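Local coordinates for FAD-binding PCMH-type domain-containing protein (Gibberella zeae, PDB 6YJO) that binds FAD through two covalent links and probably acts as an oxygen-dependent flavoenzyme that oxidises oligosaccharides, at residues K79-A84 against F224-E229; A193-T198 against R203-W208; T242-E247 against T299-L304. All blocks are in the same frame, centred on the assembly; numbering follows the deposited sequence.

How the contacts relate
Contacts 1 and 2 lie side by side in the FAD-binding part of the protein, their centres about 10 Å apart. They share one antiparallel sheet, in which strands 190-196 and 226-236 are neighbours, and along the chain contact 2 is nested inside the loop that contact 1 closes. Ile81 of contact 1 also packs on Val196 of contact 2. Contact 3 comes later in the chain, with its centre about 45 Å from that of contact 1 and on the opposite side of the chain's centre. It belongs to the separate seven-stranded antiparallel sheet, whose strand 242-248 directly follows strand 226-236. The adenine of FAD lies beside contact 1, whereas contact 3 packs a helix on the other sheet.

Contact 1: residues K79-A84 against F224-E229; sequences KHISDA and FGIVAE. With FAD (flavin-adenine dinucleotide), chain C.
The carbonyl oxygen of Val227 accepts a hydrogen bond from the adenine amino group of FAD, with N6A 2.8 Å from O in a nearly straight bond (165°). The same residue is used twice: its N also donates to FAD N1A over 3.1 Å. Val227 thereby reads both the amino group and the ring nitrogen beside it, a backbone recognition of adenine in the FAD-binding fold of this flavoprotein family, while the Ile226 and Ala228 backbones bond to strand 190-196. Two residues earlier Gly225 is almost fully extended, where a CB would press on the carbonyl oxygen of Phe224, and Gly225 O comes within 3.3 Å of FAD C2A.

The strand's alternation sorts the neighbours. Val227 points away from helix 78-90, while Ile226 and Ala228 point toward it and meet Ile81, whose two branches divide the work. Its CG2, anti to the backbone N (the CG1 torsion, chi1, is -67°), touches Ile226 CG2 at 3.5 Å, and its CD1 reaches Ala228 CB at 3.8 Å. A branched isoleucine thus spans two strand positions, and the small alanine admits its longer arm. The end of Ile226 leads away from the helix, and its side chain lies close to Ala97 of the FAD site. On the helix itself, one turn apart, Lys79 NZ forms a salt bridge with Asp83 OD1 at 3.1 Å, on the syn side but 32° out of the carboxylate plane.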
loop_
_atom_site.group_PDB
_atom_site.type_symbol
_atom_site.label_atom_id
_atom_site.label_comp_id
_atom_site.label_asym_id
_atom_site.label_seq_id
_atom_site.Cartn_x
_atom_site.Cartn_y
_atom_site.Cartn_z
ATOM N N LYS A 79 8.524 21.847 -11.658
ATOM C CA LYS A 79 7.883 23.098 -12.049
ATOM C C LYS A 79 6.571 22.837 -12.780
ATOM O O LYS A 79 5.572 23.522 -12.536
ATOM C CB LYS A 79 8.838 23.923 -12.912
ATOM C CG LYS A 79 8.685 25.422 -12.731
ATOM C CD LYS A 79 7.913 26.055 -13.872
ATOM C CE LYS A 79 7.732 27.545 -13.636
ATOM N NZ LYS A 79 7.045 27.812 -12.342
ATOM N N HIS A 80 6.553 21.846 -13.676
ATOM C CA HIS A 80 5.305 21.455 -14.324
ATOM C C HIS A 80 4.219 21.187 -13.290
ATOM O O HIS A 80 3.093 21.686 -13.409
ATOM C CB HIS A 80 5.530 20.217 -15.196
ATOM C CG HIS A 80 6.458 20.444 -16.348
ATOM N ND1 HIS A 80 7.366 19.496 -16.768
ATOM C CD2 HIS A 80 6.613 21.505 -17.177
ATOM C CE1 HIS A 80 8.045 19.964 -17.800
ATOM N NE2 HIS A 80 7.607 21.181 -18.067
ATOM N N ILE A 81 4.541 20.397 -12.263
ATOM C CA ILE A 81 3.571 20.110 -11.209
ATOM C C ILE A 81 3.081 21.406 -10.574
ATOM O O ILE A 81 1.872 21.630 -10.431
ATOM C CB ILE A 81 4.183 19.165 -10.159
ATOM C CG1 ILE A 81 4.430 17.780 -10.763
ATOM C CG2 ILE A 81 3.260 19.033 -8.956
ATOM C CD1 ILE A 81 5.762 17.163 -10.371
ATOM N N SER A 82 4.010 22.279 -10.176
ATOM C CA SER A 82 3.615 23.540 -9.558
ATOM C C SER A 82 2.686 24.325 -10.475
ATOM O O SER A 82 1.618 24.784 -10.053
ATOM C CB SER A 82 4.852 24.366 -9.203
ATOM O OG SER A 82 4.482 25.585 -8.582
ATOM N N ASP A 83 3.072 24.482 -11.743
ATOM C CA ASP A 83 2.214 25.186 -12.688
ATOM C C ASP A 83 0.902 24.439 -12.905
ATOM O O ASP A 83 -0.163 25.058 -13.006
ATOM C CB ASP A 83 2.945 25.384 -14.017
ATOM C CG ASP A 83 4.027 26.449 -13.935
ATOM O OD1 ASP A 83 4.122 27.126 -12.886
ATOM O OD2 ASP A 83 4.780 26.610 -14.916
ATOM N N ALA A 84 0.955 23.106 -12.971
ATOM C CA ALA A 84 -0.268 22.329 -13.146
ATOM C C ALA A 84 -1.189 22.495 -11.948
ATOM O O ALA A 84 -2.410 22.604 -12.108
ATOM C CB ALA A 84 0.071 20.852 -13.361
ATOM N N PHE A 224 -2.621 16.038 1.065
ATOM C CA PHE A 224 -1.975 17.280 1.467
ATOM C C PHE A 224 -1.131 17.949 0.393
ATOM O O PHE A 224 -0.703 19.090 0.601
ATOM C CB PHE A 224 -1.092 17.035 2.699
ATOM C CG PHE A 224 -1.868 16.650 3.918
ATOM C CD1 PHE A 224 -2.207 15.327 4.146
ATOM C CD2 PHE A 224 -2.281 17.611 4.822
ATOM C CE1 PHE A 224 -2.932 14.968 5.262
ATOM C CE2 PHE A 224 -3.007 17.260 5.940
ATOM C CZ PHE A 224 -3.332 15.937 6.163
ATOM N N GLY A 225 -0.869 17.295 -0.728
ATOM C CA GLY A 225 -0.090 17.932 -1.770
ATOM C C GLY A 225 0.345 16.931 -2.815
ATOM O O GLY A 225 0.079 15.731 -2.715
ATOM N N ILE A 226 1.026 17.458 -3.828
ATOM C CA ILE A 226 1.540 16.661 -4.936
ATOM C C ILE A 226 3.036 16.486 -4.702
ATOM O O ILE A 226 3.828 17.407 -4.930
ATOM C CB ILE A 226 1.256 17.313 -6.292
ATOM C CG1 ILE A 226 -0.212 17.726 -6.403
ATOM C CG2 ILE A 226 1.610 16.350 -7.424
ATOM C CD1 ILE A 226 -1.163 16.561 -6.609
ATOM N N VAL A 227 3.428 15.299 -4.240
ATOM C CA VAL A 227 4.839 14.994 -4.047
ATOM C C VAL A 227 5.500 14.745 -5.395
ATOM O O VAL A 227 4.920 14.112 -6.291
ATOM C CB VAL A 227 5.000 13.780 -3.115
ATOM C CG1 VAL A 227 6.445 13.307 -3.100
ATOM C CG2 VAL A 227 4.535 14.128 -1.713
ATOM N N ALA A 228 6.724 15.244 -5.544
ATOM C CA ALA A 228 7.501 15.084 -6.764
ATOM C C ALA A 228 8.757 14.244 -6.579
ATOM O O ALA A 228 9.212 13.621 -7.541
ATOM C CB ALA A 228 7.909 16.456 -7.320
ATOM N N GLU A 229 9.327 14.217 -5.377
ATOM C CA GLU A 229 10.529 13.443 -5.095
ATOM C C GLU A 229 10.487 13.020 -3.634
ATOM O O GLU A 229 10.265 13.861 -2.760
ATOM C CB GLU A 229 11.783 14.273 -5.388
ATOM C CG GLU A 229 13.078 13.485 -5.412
ATOM C CD GLU A 229 14.261 14.308 -5.904
ATOM O OE1 GLU A 229 14.296 14.653 -7.106
ATOM O OE2 GLU A 229 15.153 14.615 -5.086
HETATM P PA FAD C . -1.996 5.577 -7.446
HETATM O O1A FAD C . -3.393 5.291 -7.849
HETATM O O2A FAD C . -1.173 6.320 -8.511
HETATM O O5B FAD C . -1.955 6.362 -6.080
HETATM C C5B FAD C . -2.722 5.923 -4.940
HETATM C C4B FAD C . -2.938 7.086 -4.010
HETATM O O4B FAD C . -1.709 7.846 -3.899
HETATM C C3B FAD C . -4.004 8.076 -4.467
HETATM O O3B FAD C . -4.679 8.645 -3.351
HETATM C C2B FAD C . -3.177 9.115 -5.223
HETATM O O2B FAD C . -3.821 10.379 -5.273
HETATM C C1B FAD C . -1.928 9.171 -4.347
HETATM N N9A FAD C . -0.734 9.648 -5.040
HETATM C C8A FAD C . -0.083 9.060 -6.095
HETATM N N7A FAD C . 0.962 9.726 -6.520
HETATM C C5A FAD C . 1.003 10.837 -5.684
HETATM C C6A FAD C . 1.878 11.935 -5.615
HETATM N N6A FAD C . 2.924 12.113 -6.426
HETATM N N1A FAD C . 1.634 12.865 -4.665
HETATM C C2A FAD C . 0.592 12.694 -3.849
HETATM N N3A FAD C . -0.298 11.701 -3.821
HETATM C C4A FAD C . -0.036 10.796 -4.775
HETATM N N1 FAD C . 0.420 -2.686 -0.783
HETATM C C2 FAD C . 1.179 -3.211 0.224
HETATM O O2 FAD C . 1.275 -2.651 1.321
HETATM N N3 FAD C . 1.863 -4.399 0.019
HETATM C C4 FAD C . 1.863 -5.147 -1.142
HETATM O O4 FAD C . 2.510 -6.190 -1.210
HETATM C C4X FAD C . 1.053 -4.580 -2.203
HETATM N N5 FAD C . 0.995 -5.220 -3.337
HETATM C C5X FAD C . 0.225 -4.672 -4.351
HETATM C C6 FAD C . 0.121 -5.349 -5.560
HETATM C C7 FAD C . -0.614 -4.831 -6.620
HETATM C C7M FAD C . -0.676 -5.590 -7.919
HETATM C C8 FAD C . -1.327 -3.633 -6.442
HETATM C C8M FAD C . -2.144 -3.041 -7.558
HETATM C C9 FAD C . -1.247 -2.962 -5.225
HETATM C C9A FAD C . -0.484 -3.474 -4.183
HETATM N N10 FAD C . -0.381 -2.813 -2.944
HETATM C C10 FAD C . 0.371 -3.342 -1.928
HETATM C "C1'" FAD C . -1.124 -1.571 -2.693
HETATM C "C2'" FAD C . -0.319 -0.306 -2.945
HETATM O "O2'" FAD C . 0.573 -0.072 -1.856
HETATM C "C3'" FAD C . -1.288 0.872 -3.056
HETATM O "O3'" FAD C . -2.243 0.563 -4.066
HETATM C "C4'" FAD C . -0.629 2.205 -3.404
HETATM O "O4'" FAD C . -1.205 3.254 -2.625
HETATM C "C5'" FAD C . -0.783 2.516 -4.874
HETATM O "O5'" FAD C . 0.136 3.565 -5.234
HETATM P P FAD C . 0.300 4.007 -6.728
HETATM O O1P FAD C . 1.043 5.344 -6.790
HETATM O O2P FAD C . 0.878 2.888 -7.513
HETATM O O3P FAD C . -1.238 4.220 -7.129
#

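Contact 2: residues A193-T198 against R203-W208; sequences ATIVLT and RYAADW. With NAG (2-acetamido-2-deoxy-beta-D-glucopyranose), chain B; NAG (2-acetamido-2-deoxy-beta-D-glucopyranose), chain D.
Arg203 climbs from a beta hairpin, strands 190-196 and 202-206, to the glycan carried by the protein. Its CB rests 4.2 Å from Ile195 CG2, the two residues forming a hydrogen-bonded antiparallel pair with side chains on the same face of the sheet. Next comes CG, which packs 3.9 Å from Leu197 CD1. There the chain bends (chi2 -63°), and CD passes near the acetyl oxygen of the chain D sugar. NE then donates to that oxygen, O7 of NAG in chain D, at 3.0 Å. At the tip, NH2 makes a weak hydrogen bond to O4 of NAG in chain B over 3.3 Å, an acceptor lying at the edge of the guanidinium and in its plane. A long arginine suits this place because its CG contacts Leu197 while its charged end reaches two sugars in turn, which should restrict how the guanidinium can rotate. Leu197 CD1 itself lies 3.7 Å from C5 of NAG in chain B. The position of the sugars is consistent with attachment at Asn199, in the turn of the hairpin.

Beneath, the backbone is paired both ways: Arg203 N donates to Ile195 O at 2.8 Å, nearly straight at 172°, and Ile195 N returns a bond to Arg203 O. The same face bears Ala193 and Ala205, whose small side chains fit beneath covering groups: Val227 lies against Ala193, and helix 211-220 against Ala205. Thr194 and Tyr204, a non-hydrogen-bonded pair, occupy the other face. Their side chains cross at about a right angle, with Thr194 OG1 3.9 Å from Tyr204 CD1.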
loop_
_atom_site.group_PDB
_atom_site.type_symbol
_atom_site.label_atom_id
_atom_site.label_comp_id
_atom_site.label_asym_id
_atom_site.label_seq_id
_atom_site.Cartn_x
_atom_site.Cartn_y
_atom_site.Cartn_z
ATOM N N ALA A 193 10.321 14.862 1.415
ATOM C CA ALA A 193 9.881 14.925 0.029
ATOM C C ALA A 193 9.687 16.363 -0.420
ATOM O O ALA A 193 9.131 17.184 0.312
ATOM C CB ALA A 193 8.572 14.159 -0.174
ATOM N N THR A 194 10.147 16.649 -1.634
ATOM C CA THR A 194 9.724 17.847 -2.341
ATOM C C THR A 194 8.243 17.710 -2.678
ATOM O O THR A 194 7.839 16.747 -3.335
ATOM C CB THR A 194 10.562 18.027 -3.609
ATOM O OG1 THR A 194 11.958 17.948 -3.280
ATOM C CG2 THR A 194 10.265 19.365 -4.262
ATOM N N ILE A 195 7.430 18.648 -2.198
ATOM C CA ILE A 195 5.979 18.555 -2.310
ATOM C C ILE A 195 5.423 19.907 -2.730
ATOM O O ILE A 195 5.925 20.957 -2.313
ATOM C CB ILE A 195 5.347 18.082 -0.984
ATOM C CG1 ILE A 195 3.826 17.993 -1.117
ATOM C CG2 ILE A 195 5.729 19.015 0.164
ATOM C CD1 ILE A 195 3.158 17.330 0.070
ATOM N N VAL A 196 4.388 19.878 -3.562
ATOM C CA VAL A 196 3.720 21.082 -4.048
ATOM C C VAL A 196 2.402 21.228 -3.302
ATOM O O VAL A 196 1.500 20.392 -3.443
ATOM C CB VAL A 196 3.490 21.019 -5.567
ATOM C CG1 VAL A 196 2.822 22.295 -6.069
ATOM C CG2 VAL A 196 4.807 20.782 -6.292
ATOM N N LEU A 197 2.282 22.291 -2.516
ATOM C CA LEU A 197 1.049 22.544 -1.791
ATOM C C LEU A 197 -0.012 23.126 -2.730
ATOM O O LEU A 197 0.269 23.539 -3.860
ATOM C CB LEU A 197 1.303 23.483 -0.613
ATOM C CG LEU A 197 2.512 23.132 0.254
ATOM C CD1 LEU A 197 2.595 24.064 1.459
ATOM C CD2 LEU A 197 2.459 21.674 0.694
ATOM N N THR A 198 -1.251 23.166 -2.235
ATOM C CA THR A 198 -2.386 23.514 -3.087
ATOM C C THR A 198 -2.213 24.866 -3.769
ATOM O O THR A 198 -2.784 25.087 -4.844
ATOM C CB THR A 198 -3.681 23.509 -2.273
ATOM O OG1 THR A 198 -4.781 23.855 -3.125
ATOM C CG2 THR A 198 -3.599 24.491 -1.117
ATOM N N ARG A 203 7.631 23.072 -1.500
ATOM C CA ARG A 203 8.327 22.890 -0.236
ATOM C C ARG A 203 9.178 21.628 -0.279
ATOM O O ARG A 203 8.866 20.671 -0.995
ATOM C CB ARG A 203 7.348 22.781 0.943
ATOM C CG ARG A 203 6.527 24.027 1.225
ATOM C CD ARG A 203 7.396 25.200 1.611
ATOM N NE ARG A 203 6.585 26.296 2.131
ATOM C CZ ARG A 203 6.892 27.583 2.029
ATOM N NH1 ARG A 203 8.001 27.968 1.412
ATOM N NH2 ARG A 203 6.077 28.489 2.542
ATOM N N TYR A 204 10.264 21.631 0.491
ATOM C CA TYR A 204 10.925 20.399 0.898
ATOM C C TYR A 204 10.503 20.124 2.336
ATOM O O TYR A 204 10.843 20.888 3.245
ATOM C CB TYR A 204 12.445 20.479 0.784
ATOM C CG TYR A 204 13.089 19.193 1.246
ATOM C CD1 TYR A 204 12.972 18.031 0.494
ATOM C CD2 TYR A 204 13.774 19.126 2.450
ATOM C CE1 TYR A 204 13.534 16.847 0.915
ATOM C CE2 TYR A 204 14.342 17.945 2.883
ATOM C CZ TYR A 204 14.216 16.805 2.111
ATOM O OH TYR A 204 14.781 15.624 2.532
ATOM N N ALA A 205 9.751 19.043 2.533
ATOM C CA ALA A 205 9.168 18.707 3.825
ATOM C C ALA A 205 10.041 17.674 4.524
ATOM O O ALA A 205 10.264 16.582 3.988
ATOM C CB ALA A 205 7.745 18.181 3.643
ATOM N N ALA A 206 10.535 18.020 5.710
ATOM C CA ALA A 206 11.297 17.089 6.531
ATOM C C ALA A 206 11.004 17.393 7.993
ATOM O O ALA A 206 10.402 18.417 8.328
ATOM C CB ALA A 206 12.799 17.161 6.218
ATOM N N ASP A 207 11.435 16.482 8.870
ATOM C CA ASP A 207 11.061 16.581 10.278
ATOM C C ASP A 207 11.439 17.934 10.868
ATOM O O ASP A 207 10.674 18.510 11.650
ATOM C CB ASP A 207 11.712 15.449 11.073
ATOM C CG ASP A 207 10.854 14.199 11.120
ATOM O OD1 ASP A 207 9.647 14.287 10.805
ATOM O OD2 ASP A 207 11.378 13.126 11.481
ATOM N N TRP A 208 12.605 18.464 10.501
ATOM C CA TRP A 208 13.064 19.713 11.103
ATOM C C TRP A 208 12.247 20.898 10.599
ATOM O O TRP A 208 11.666 21.650 11.389
ATOM C CB TRP A 208 14.549 19.924 10.811
ATOM C CG TRP A 208 15.193 20.929 11.721
ATOM C CD1 TRP A 208 15.456 22.241 11.444
ATOM C CD2 TRP A 208 15.649 20.701 13.059
ATOM N NE1 TRP A 208 16.052 22.843 12.527
ATOM C CE2 TRP A 208 16.182 21.919 13.531
ATOM C CE3 TRP A 208 15.662 19.586 13.903
ATOM C CZ2 TRP A 208 16.722 22.050 14.812
ATOM C CZ3 TRP A 208 16.198 19.719 15.171
ATOM C CH2 TRP A 208 16.720 20.941 15.614
HETATM C C1 NAG B . 1.072 28.282 0.476
HETATM C C2 NAG B . 1.736 29.601 0.852
HETATM C C3 NAG B . 2.738 29.397 1.990
HETATM C C4 NAG B . 2.112 28.639 3.154
HETATM C C5 NAG B . 1.417 27.375 2.658
HETATM C C6 NAG B . 0.646 26.664 3.744
HETATM C C7 NAG B . 2.251 31.475 -0.650
HETATM C C8 NAG B . 3.000 31.913 -1.874
HETATM N N2 NAG B . 2.392 30.190 -0.305
HETATM O O3 NAG B . 3.195 30.671 2.433
HETATM O O4 NAG B . 3.140 28.222 4.045
HETATM O O5 NAG B . 0.476 27.700 1.626
HETATM O O6 NAG B . -0.634 27.252 3.937
HETATM O O7 NAG B . 1.549 32.247 -0.005
HETATM C C1 NAG D . 2.991 28.670 5.404
HETATM C C2 NAG D . 4.020 27.849 6.206
HETATM C C3 NAG D . 4.197 28.409 7.618
HETATM C C4 NAG D . 4.523 29.894 7.550
HETATM C C5 NAG D . 3.404 30.612 6.813
HETATM C C6 NAG D . 3.656 32.093 6.660
HETATM C C7 NAG D . 4.016 25.551 5.334
HETATM C C8 NAG D . 3.527 24.150 5.542
HETATM N N2 NAG D . 3.640 26.445 6.256
HETATM O O3 NAG D . 5.264 27.703 8.244
HETATM O O4 NAG D . 4.777 30.490 8.821
HETATM O O5 NAG D . 3.310 30.076 5.485
HETATM O O6 NAG D . 4.455 32.357 5.514
HETATM O O7 NAG D . 4.721 25.858 4.376
#

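Contact 3: residues T242-E247 against T299-L304; sequences TPFSIE and TALRPL
Helix 294-308 lies against strand 242-248, and the join is made by Leu301, which sets one methyl group on top of two adjoining side chains of the strand. Leu301 CD1 sits over one face of the Phe244 ring, 4.2 Å from both CD2 and CE2, on the side of the ring bounded by those carbons. It also comes within 4.3 Å of Ile246 CD1. The contact is wholly apolar, with no hydrogen bond between the two segments. Phe244 and Ile246 are two residues apart and so project from the same face of the strand, while Ser245 between them turns to the other side, where its OG bonds Thr314 OG1 of the neighbouring edge strand.

This is alpha/beta packing on the seven-stranded antiparallel sheet: the backbones stay well apart, with CA of Ile246 10.5 Å from CA of Leu301, and large side chains bridge the distance. A flat phenylalanine and a branched isoleucine form a broad apolar surface, and the forked leucine drops one methyl group onto it. The same surface extends beyond the pair, since Phe244 also packs on Leu297 of the helix and on Met275 of strand 273-280, while Leu301 touches Ile312. Pro303 follows on the exposed side of the helix, at a kink that suits a residue lacking a backbone N-H, and Leu304 turns back inward to meet Met262 and Phe265 of helix 252-268.

With CG between the backbone N and the carbonyl carbon (chi1 63°), the Phe244 ring turns one face to Leu301 CD1 and its edge to Thr242 O, 3.8 Å from Phe244 CD1.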
loop_
_atom_site.group_PDB
_atom_site.type_symbol
_atom_site.label_atom_id
_atom_site.label_comp_id
_atom_site.label_asym_id
_atom_site.label_seq_id
_atom_site.Cartn_x
_atom_site.Cartn_y
_atom_site.Cartn_z
ATOM N N THR A 242 16.138 -16.509 1.705
ATOM C CA THR A 242 15.459 -17.790 1.498
ATOM C C THR A 242 13.948 -17.613 1.453
ATOM O O THR A 242 13.299 -17.527 2.512
ATOM C CB THR A 242 15.836 -18.776 2.605
ATOM O OG1 THR A 242 17.264 -18.848 2.720
ATOM C CG2 THR A 242 15.280 -20.168 2.303
ATOM N N PRO A 243 13.337 -17.555 0.273
ATOM C CA PRO A 243 11.881 -17.712 0.196
ATOM C C PRO A 243 11.465 -19.116 0.606
ATOM O O PRO A 243 12.245 -20.067 0.538
ATOM C CB PRO A 243 11.562 -17.450 -1.282
ATOM C CG PRO A 243 12.745 -16.717 -1.825
ATOM C CD PRO A 243 13.928 -17.167 -1.021
ATOM N N PHE A 244 10.216 -19.237 1.052
ATOM C CA PHE A 244 9.668 -20.541 1.407
ATOM C C PHE A 244 8.155 -20.544 1.238
ATOM O O PHE A 244 7.501 -19.502 1.292
ATOM C CB PHE A 244 10.036 -20.934 2.845
ATOM C CG PHE A 244 9.483 -20.008 3.905
ATOM C CD1 PHE A 244 10.154 -18.847 4.254
ATOM C CD2 PHE A 244 8.306 -20.315 4.569
ATOM C CE1 PHE A 244 9.656 -18.005 5.235
ATOM C CE2 PHE A 244 7.802 -19.475 5.548
ATOM C CZ PHE A 244 8.478 -18.321 5.880
ATOM N N SER A 245 7.614 -21.746 1.025
ATOM C CA SER A 245 6.183 -22.006 1.065
ATOM C C SER A 245 5.922 -23.251 1.899
ATOM O O SER A 245 6.760 -24.153 1.970
ATOM C CB SER A 245 5.594 -22.200 -0.344
ATOM O OG SER A 245 5.906 -23.482 -0.858
ATOM N N ILE A 246 4.764 -23.274 2.555
ATOM C CA ILE A 246 4.232 -24.456 3.227
ATOM C C ILE A 246 2.799 -24.620 2.743
ATOM O O ILE A 246 1.944 -23.776 3.034
ATOM C CB ILE A 246 4.269 -24.338 4.759
ATOM C CG1 ILE A 246 5.698 -24.138 5.276
ATOM C CG2 ILE A 246 3.632 -25.571 5.381
ATOM C CD1 ILE A 246 5.951 -22.747 5.828
ATOM N N GLU A 247 2.533 -25.696 2.008
ATOM C CA GLU A 247 1.198 -25.973 1.502
ATOM C C GLU A 247 0.394 -26.747 2.538
ATOM O O GLU A 247 0.909 -27.658 3.193
ATOM C CB GLU A 247 1.275 -26.766 0.199
ATOM C CG GLU A 247 2.146 -26.121 -0.867
ATOM C CD GLU A 247 2.150 -26.911 -2.161
ATOM O OE1 GLU A 247 1.449 -27.942 -2.232
ATOM O OE2 GLU A 247 2.852 -26.499 -3.109
ATOM N N THR A 299 15.204 -23.839 11.911
ATOM C CA THR A 299 15.103 -23.683 13.358
ATOM C C THR A 299 14.060 -22.640 13.740
ATOM O O THR A 299 13.394 -22.778 14.773
ATOM C CB THR A 299 16.464 -23.309 13.945
ATOM O OG1 THR A 299 17.029 -22.228 13.191
ATOM C CG2 THR A 299 17.403 -24.507 13.918
ATOM N N ALA A 300 13.901 -21.591 12.929
ATOM C CA ALA A 300 12.915 -20.562 13.241
ATOM C C ALA A 300 11.495 -21.091 13.089
ATOM O O ALA A 300 10.598 -20.720 13.857
ATOM C CB ALA A 300 13.122 -19.344 12.340
ATOM N N LEU A 301 11.268 -21.956 12.098
ATOM C CA LEU A 301 9.933 -22.476 11.827
ATOM C C LEU A 301 9.562 -23.657 12.711
ATOM O O LEU A 301 8.375 -23.984 12.814
ATOM C CB LEU A 301 9.827 -22.900 10.362
ATOM C CG LEU A 301 9.672 -21.779 9.337
ATOM C CD1 LEU A 301 9.673 -22.354 7.926
ATOM C CD2 LEU A 301 8.397 -20.987 9.600
ATOM N N ARG A 302 10.540 -24.304 13.341
ATOM C CA ARG A 302 10.270 -25.521 14.106
ATOM C C ARG A 302 9.105 -25.383 15.077
ATOM O O ARG A 302 8.262 -26.294 15.125
ATOM C CB ARG A 302 11.549 -25.946 14.841
ATOM C CG ARG A 302 11.529 -27.403 15.292
ATOM C CD ARG A 302 12.853 -27.852 15.921
ATOM N NE ARG A 302 14.018 -27.508 15.107
ATOM C CZ ARG A 302 14.302 -28.053 13.926
ATOM N NH1 ARG A 302 13.499 -28.970 13.396
ATOM N NH2 ARG A 302 15.389 -27.673 13.267
ATOM N N PRO A 303 8.981 -24.308 15.862
ATOM C CA PRO A 303 7.852 -24.248 16.807
ATOM C C PRO A 303 6.502 -24.141 16.117
ATOM O O PRO A 303 5.530 -24.753 16.578
ATOM C CB PRO A 303 8.162 -23.003 17.655
ATOM C CG PRO A 303 9.607 -22.677 17.388
ATOM C CD PRO A 303 9.856 -23.130 15.984
ATOM N N LEU A 304 6.410 -23.383 15.022
ATOM C CA LEU A 304 5.138 -23.263 14.314
ATOM C C LEU A 304 4.799 -24.551 13.572
ATOM O O LEU A 304 3.665 -25.041 13.648
ATOM C CB LEU A 304 5.184 -22.078 13.347
ATOM C CG LEU A 304 4.023 -21.950 12.354
ATOM C CD1 LEU A 304 2.682 -21.886 13.071
ATOM C CD2 LEU A 304 4.220 -20.722 11.480
#